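Local coordinates for protein bifunctional endomannanase/endoglucanase (Caldanaerobius polysaccharolyticus, PDB 3W0K) that probably hydrolyses beta-1,4 linkages in mannan and cellulose-type polysaccharides, as a bifunctional endomannanase/endoglucanase of glycoside hydrolase family 5, at residues 261-267 / 302-307; 115-120 / 161-166. All blocks are in the same frame, centred on the assembly; numbering follows the deposited sequence.

Contact 1: residues 261-267 / 302-307; sequences CFNKTSN and HGRPGA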
loop_
_atom_site.group_PDB
_atom_site.type_symbol
_atom_site.label_atom_id
_atom_site.label_comp_id
_atom_site.label_asym_id
_atom_site.label_seq_id
_atom_site.Cartn_x
_atom_site.Cartn_y
_atom_site.Cartn_z
ATOM N N CYS A 261 -9.171 -8.330 2.714
ATOM C CA CYS A 261 -9.229 -9.711 3.160
ATOM C C CYS A 261 -9.063 -10.657 1.979
ATOM O O CYS A 261 -9.602 -10.413 0.897
ATOM C CB CYS A 261 -10.582 -9.952 3.832
ATOM S SG CYS A 261 -10.797 -11.587 4.542
ATOM N N PHE A 262 -8.315 -11.737 2.196
ATOM C CA PHE A 262 -8.075 -12.749 1.170
ATOM C C PHE A 262 -9.395 -13.485 0.891
ATOM O O PHE A 262 -10.370 -13.317 1.631
ATOM C CB PHE A 262 -6.980 -13.705 1.647
ATOM C CG PHE A 262 -6.411 -14.585 0.568
ATOM C CD1 PHE A 262 -6.088 -14.072 -0.684
ATOM C CD2 PHE A 262 -6.167 -15.932 0.821
ATOM C CE1 PHE A 262 -5.531 -14.886 -1.667
ATOM C CE2 PHE A 262 -5.610 -16.754 -0.157
ATOM C CZ PHE A 262 -5.290 -16.229 -1.402
ATOM N N ASN A 263 -9.421 -14.313 -0.149
ATOM C CA ASN A 263 -10.654 -14.998 -0.541
ATOM C C ASN A 263 -10.944 -16.405 -0.020
ATOM O O ASN A 263 -11.777 -17.114 -0.592
ATOM C CB ASN A 263 -10.800 -14.962 -2.067
ATOM C CG ASN A 263 -9.790 -15.851 -2.781
ATOM O OD1 ASN A 263 -8.838 -16.349 -2.178
ATOM N ND2 ASN A 263 -10.006 -16.059 -4.072
ATOM N N LYS A 264 -10.276 -16.812 1.055
ATOM C CA LYS A 264 -10.513 -18.138 1.628
ATOM C C LYS A 264 -11.370 -18.048 2.889
ATOM O O LYS A 264 -11.928 -19.044 3.351
ATOM C CB LYS A 264 -9.187 -18.842 1.922
ATOM C CG LYS A 264 -8.370 -19.143 0.677
ATOM C CD LYS A 264 -9.157 -19.985 -0.314
ATOM C CE LYS A 264 -8.347 -20.247 -1.573
ATOM N NZ LYS A 264 -9.100 -21.072 -2.557
ATOM N N THR A 265 -11.484 -16.836 3.421
ATOM C CA THR A 265 -12.274 -16.556 4.615
ATOM C C THR A 265 -13.747 -16.503 4.223
ATOM O O THR A 265 -14.082 -16.030 3.136
ATOM C CB THR A 265 -11.856 -15.195 5.208
ATOM O OG1 THR A 265 -10.475 -15.251 5.582
ATOM C CG2 THR A 265 -12.703 -14.832 6.423
ATOM N N SER A 266 -14.625 -17.006 5.087
ATOM C CA SER A 266 -16.057 -16.986 4.795
ATOM C C SER A 266 -16.476 -15.529 4.614
ATOM O O SER A 266 -16.049 -14.657 5.375
ATOM C CB SER A 266 -16.853 -17.630 5.930
ATOM O OG SER A 266 -18.195 -17.846 5.529
ATOM N N ASN A 267 -17.310 -15.268 3.612
ATOM C CA ASN A 267 -17.732 -13.903 3.335
ATOM C C ASN A 267 -18.449 -13.185 4.467
ATOM O O ASN A 267 -18.246 -11.989 4.661
ATOM C CB ASN A 267 -18.565 -13.819 2.059
ATOM C CG ASN A 267 -18.578 -12.424 1.484
ATOM O OD1 ASN A 267 -17.522 -11.853 1.200
ATOM N ND2 ASN A 267 -19.766 -11.848 1.338
ATOM N N HIS A 302 -14.221 -11.558 -6.068
ATOM C CA HIS A 302 -13.082 -11.965 -5.251
ATOM C C HIS A 302 -13.025 -13.470 -4.991
ATOM O O HIS A 302 -11.940 -14.050 -4.968
ATOM C CB HIS A 302 -13.020 -11.161 -3.948
ATOM C CG HIS A 302 -14.288 -11.184 -3.157
ATOM N ND1 HIS A 302 -15.159 -10.116 -3.118
ATOM C CD2 HIS A 302 -14.830 -12.143 -2.370
ATOM C CE1 HIS A 302 -16.185 -10.420 -2.342
ATOM N NE2 HIS A 302 -16.009 -11.644 -1.876
ATOM N N GLY A 303 -14.185 -14.093 -4.785
ATOM C CA GLY A 303 -14.219 -15.532 -4.577
ATOM C C GLY A 303 -14.530 -16.097 -3.204
ATOM O O GLY A 303 -14.578 -17.318 -3.057
ATOM N N ARG A 304 -14.747 -15.251 -2.200
ATOM C CA ARG A 304 -15.054 -15.758 -0.862
ATOM C C ARG A 304 -16.347 -16.561 -0.836
ATOM O O ARG A 304 -17.335 -16.190 -1.472
ATOM C CB ARG A 304 -15.155 -14.624 0.157
ATOM C CG ARG A 304 -13.823 -14.165 0.705
ATOM C CD ARG A 304 -14.014 -13.176 1.843
ATOM N NE ARG A 304 -14.446 -11.868 1.363
ATOM C CZ ARG A 304 -13.618 -10.958 0.859
ATOM N NH1 ARG A 304 -12.320 -11.220 0.781
ATOM N NH2 ARG A 304 -14.086 -9.798 0.414
ATOM N N PRO A 305 -16.343 -17.698 -0.125
ATOM C CA PRO A 305 -17.557 -18.515 -0.054
ATOM C C PRO A 305 -18.724 -17.745 0.560
ATOM O O PRO A 305 -18.573 -17.067 1.583
ATOM C CB PRO A 305 -17.122 -19.709 0.802
ATOM C CG PRO A 305 -15.963 -19.187 1.595
ATOM C CD PRO A 305 -15.232 -18.336 0.598
ATOM N N GLY A 306 -19.868 -17.800 -0.117
ATOM C CA GLY A 306 -21.052 -17.111 0.362
ATOM C C GLY A 306 -21.312 -15.775 -0.309
ATOM O O GLY A 306 -22.418 -15.247 -0.225
ATOM N N ALA A 307 -20.298 -15.219 -0.966
ATOM C CA ALA A 307 -20.445 -13.936 -1.643
ATOM C C ALA A 307 -21.278 -14.036 -2.919
ATOM O O ALA A 307 -21.320 -15.084 -3.569
ATOM C CB ALA A 307 -19.074 -13.348 -1.957
HETATM O O HOH W 1 -12.242 -19.141 -2.492
HETATM O O HOH W 2 -16.825 -9.296 0.903
#
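Arg-304 reaches into the curve of loop 261-267 with chi1 at -83°, chi2 t and chi3 near -74°, a bent conformation that brings its guanidinium edge onto three oxygens. Arg-304 NE donates to Asn-267 OD1 (3.1 Å, 159° at the hydrogen), and Arg-304 NH1 to Phe-262 O (3.0 Å) and, weakly at 124°, to Cys-261 O (2.8 Å). Asn-267, chi1 t, also receives a weak, long bond at OD1 from His-302 NE2 (3.4 Å); water 2 joins the same OD1 to Arg-304 NH2. Asn-263 takes the p rotamer, and its ND2 donates to His-302 O (2.9 Å). Asn-267 N donates to Pro-305 O (3.0 Å), a carbonyl inside the type II turn that Ala-307 N to Arg-304 O (3.2 Å) closes, and Pro-305 CG packs 3.9 Å from Ser-266 CA. Arg-304 also touches Ala-270 and Phe-274 of helix 267-284. No carboxylate pairs with the guanidinium across this contact: the buried charge is met by neutral carbonyl and amide oxygens and water, fixing two barrel loops by directional hydrogen bonds.

Contact 2: residues 115-120 / 161-166; sequences WELFAK and AIRKID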
loop_
_atom_site.group_PDB
_atom_site.type_symbol
_atom_site.label_atom_id
_atom_site.label_comp_id
_atom_site.label_asym_id
_atom_site.label_seq_id
_atom_site.Cartn_x
_atom_site.Cartn_y
_atom_site.Cartn_z
ATOM N N TRP A 115 14.625 7.480 -6.605
ATOM C CA TRP A 115 13.689 8.519 -6.211
ATOM C C TRP A 115 14.030 9.884 -6.786
ATOM O O TRP A 115 13.133 10.665 -7.095
ATOM C CB TRP A 115 13.520 8.550 -4.690
ATOM C CG TRP A 115 12.550 7.497 -4.237
ATOM C CD1 TRP A 115 12.782 6.483 -3.350
ATOM C CD2 TRP A 115 11.198 7.331 -4.693
ATOM N NE1 TRP A 115 11.660 5.694 -3.230
ATOM C CE2 TRP A 115 10.675 6.192 -4.042
ATOM C CE3 TRP A 115 10.381 8.031 -5.594
ATOM C CZ2 TRP A 115 9.367 5.735 -4.261
ATOM C CZ3 TRP A 115 9.083 7.577 -5.815
ATOM C CH2 TRP A 115 8.590 6.438 -5.148
ATOM N N GLU A 116 15.318 10.157 -6.969
ATOM C CA GLU A 116 15.725 11.424 -7.563
ATOM C C GLU A 116 15.304 11.430 -9.031
ATOM O O GLU A 116 14.902 12.464 -9.563
ATOM C CB GLU A 116 17.232 11.628 -7.437
ATOM C CG GLU A 116 17.686 11.940 -6.020
ATOM C CD GLU A 116 19.190 12.114 -5.909
ATOM O OE1 GLU A 116 19.934 11.333 -6.537
ATOM O OE2 GLU A 116 19.626 13.032 -5.187
ATOM N N LEU A 117 15.386 10.264 -9.676
ATOM C CA LEU A 117 14.981 10.124 -11.075
ATOM C C LEU A 117 13.512 10.497 -11.230
ATOM O O LEU A 117 13.158 11.296 -12.096
ATOM C CB LEU A 117 15.179 8.688 -11.563
ATOM C CG LEU A 117 16.593 8.192 -11.851
ATOM C CD1 LEU A 117 16.529 6.716 -12.197
ATOM C CD2 LEU A 117 17.207 8.993 -12.994
ATOM N N PHE A 118 12.664 9.931 -10.376
ATOM C CA PHE A 118 11.236 10.219 -10.428
ATOM C C PHE A 118 10.934 11.659 -10.031
ATOM O O PHE A 118 10.062 12.298 -10.620
ATOM C CB PHE A 118 10.450 9.227 -9.562
ATOM C CG PHE A 118 10.475 7.821 -10.090
ATOM C CD1 PHE A 118 10.247 7.566 -11.440
ATOM C CD2 PHE A 118 10.740 6.750 -9.242
ATOM C CE1 PHE A 118 10.285 6.265 -11.938
ATOM C CE2 PHE A 118 10.780 5.447 -9.729
ATOM C CZ PHE A 118 10.552 5.202 -11.079
ATOM N N ALA A 119 11.666 12.180 -9.049
ATOM C CA ALA A 119 11.468 13.562 -8.619
ATOM C C ALA A 119 11.750 14.504 -9.787
ATOM O O ALA A 119 10.988 15.441 -10.038
ATOM C CB ALA A 119 12.372 13.891 -7.438
ATOM N N LYS A 120 12.829 14.237 -10.517
ATOM C CA LYS A 120 13.188 15.062 -11.666
ATOM C C LYS A 120 12.208 14.891 -12.820
ATOM O O LYS A 120 11.761 15.873 -13.416
ATOM C CB LYS A 120 14.596 14.729 -12.160
ATOM C CG LYS A 120 15.708 15.245 -11.271
ATOM C CD LYS A 120 17.065 15.078 -11.942
ATOM C CE LYS A 120 17.496 13.624 -11.995
ATOM N NZ LYS A 120 17.830 13.113 -10.638
ATOM N N ALA A 161 16.579 14.442 -0.450
ATOM C CA ALA A 161 17.034 14.340 -1.834
ATOM C C ALA A 161 15.896 14.674 -2.800
ATOM O O ALA A 161 16.097 15.376 -3.791
ATOM C CB ALA A 161 17.578 12.946 -2.112
ATOM N N ILE A 162 14.700 14.167 -2.508
ATOM C CA ILE A 162 13.532 14.439 -3.345
ATOM C C ILE A 162 13.178 15.928 -3.282
ATOM O O ILE A 162 12.976 16.570 -4.317
ATOM C CB ILE A 162 12.310 13.600 -2.884
ATOM C CG1 ILE A 162 12.551 12.121 -3.183
ATOM C CG2 ILE A 162 11.023 14.089 -3.561
ATOM C CD1 ILE A 162 11.553 11.193 -2.503
ATOM N N ARG A 163 13.141 16.472 -2.070
ATOM C CA ARG A 163 12.797 17.878 -1.861
ATOM C C ARG A 163 13.784 18.879 -2.445
ATOM O O ARG A 163 13.407 20.012 -2.753
ATOM C CB ARG A 163 12.552 18.159 -0.381
ATOM C CG ARG A 163 11.255 17.545 0.110
ATOM C CD ARG A 163 11.006 17.794 1.582
ATOM N NE ARG A 163 9.694 17.284 1.980
ATOM C CZ ARG A 163 9.331 17.022 3.232
ATOM N NH1 ARG A 163 10.180 17.216 4.234
ATOM N NH2 ARG A 163 8.114 16.562 3.481
ATOM N N LYS A 164 15.046 18.478 -2.579
ATOM C CA LYS A 164 16.052 19.363 -3.160
ATOM C C LYS A 164 15.709 19.589 -4.634
ATOM O O LYS A 164 15.917 20.679 -5.175
ATOM C CB LYS A 164 17.449 18.752 -3.026
ATOM C CG LYS A 164 18.559 19.630 -3.581
ATOM C CD LYS A 164 19.930 19.047 -3.290
ATOM C CE LYS A 164 21.029 19.904 -3.904
ATOM N NZ LYS A 164 20.920 19.963 -5.391
ATOM N N ILE A 165 15.159 18.556 -5.266
ATOM C CA ILE A 165 14.766 18.609 -6.672
ATOM C C ILE A 165 13.364 19.200 -6.825
ATOM O O ILE A 165 13.149 20.110 -7.632
ATOM C CB ILE A 165 14.815 17.199 -7.309
ATOM C CG1 ILE A 165 16.260 16.696 -7.336
ATOM C CG2 ILE A 165 14.207 17.220 -8.713
ATOM C CD1 ILE A 165 16.392 15.213 -7.610
ATOM N N ASP A 166 12.421 18.687 -6.042
ATOM C CA ASP A 166 11.041 19.163 -6.080
ATOM C C ASP A 166 10.487 19.297 -4.662
ATOM O O ASP A 166 9.949 18.341 -4.098
ATOM C CB ASP A 166 10.169 18.213 -6.911
ATOM C CG ASP A 166 8.740 18.721 -7.081
ATOM O OD1 ASP A 166 8.409 19.814 -6.573
ATOM O OD2 ASP A 166 7.938 18.019 -7.729
HETATM O O HOH W 3 18.622 15.567 -4.720
HETATM O O HOH W 4 8.527 15.460 -8.598
#
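The segments 115-120 of helix 105-121 and 161-165 of helix 148-165 run nearly parallel, their axes 8.9 Å apart at closest and crossing at -23°, and no direct hydrogen bond links them. Ala-161 opens the second segment: its CB lies 3.7 Å from Glu-116 OE2, and water 3 bridges that carboxylate oxygen (2.8 Å) to Ala-161 O (2.7 Å). Ile-162 follows, CA 5.6 Å from that of Glu-116; its CD1 meets Trp-115 CB at 4.0 Å and its CG2 meets Ala-119 CB at 4.1 Å. The CA-to-CB bond of Arg-163 points away from the facing helix, and its NH1 donates to Leu-189 O; one turn after Ala-161 and Ile-162 the interface resumes. Ile-165 loses 85 Å² to the facing helix, with CD1 3.7 Å from Glu-116 CB and CG2 4.0 Å from Ala-119 CB and 3.6 Å from Lys-120 CG. The small Ala-119 thus leaves room for both isoleucines. At Asp-166, water 4 connects OD2 (2.8 Å) to Ala-119 O (2.9 Å), while OD1 accepts from Asp-168 N. These are consecutive outer helices of the beta/alpha barrel, separated in sequence by strand 130-133. Beneath them, Trp-115 and Phe-118 rest on strand 78-83, Phe-118 and Ala-119 also touch Phe-132 of strand 130-133, and Leu-117 and Phe-118 reach helix 62-74.

Overall arrangement
From the N terminus, the chain first closes contact 2: helix 105-121 leads into barrel strand 130-133, and helix 148-165 returns beside its predecessor, with 40 residues between the paired segments. Contact 1 opens only later, after strand 254-259; its 34 intervening residues include most of helix 267-284 and strand 287-290. The two closures are therefore in series, neither nested nor crossed. The centres of contact 1 and contact 2 lie about 41 Å apart, on opposite sides of the chain's centre. The nearest atoms of contact 1 and contact 2 are about 24 Å apart. Contact 2 joins neighbouring helices of the barrel's outer layer, whereas contact 1 joins loops that follow its seventh and eighth strands.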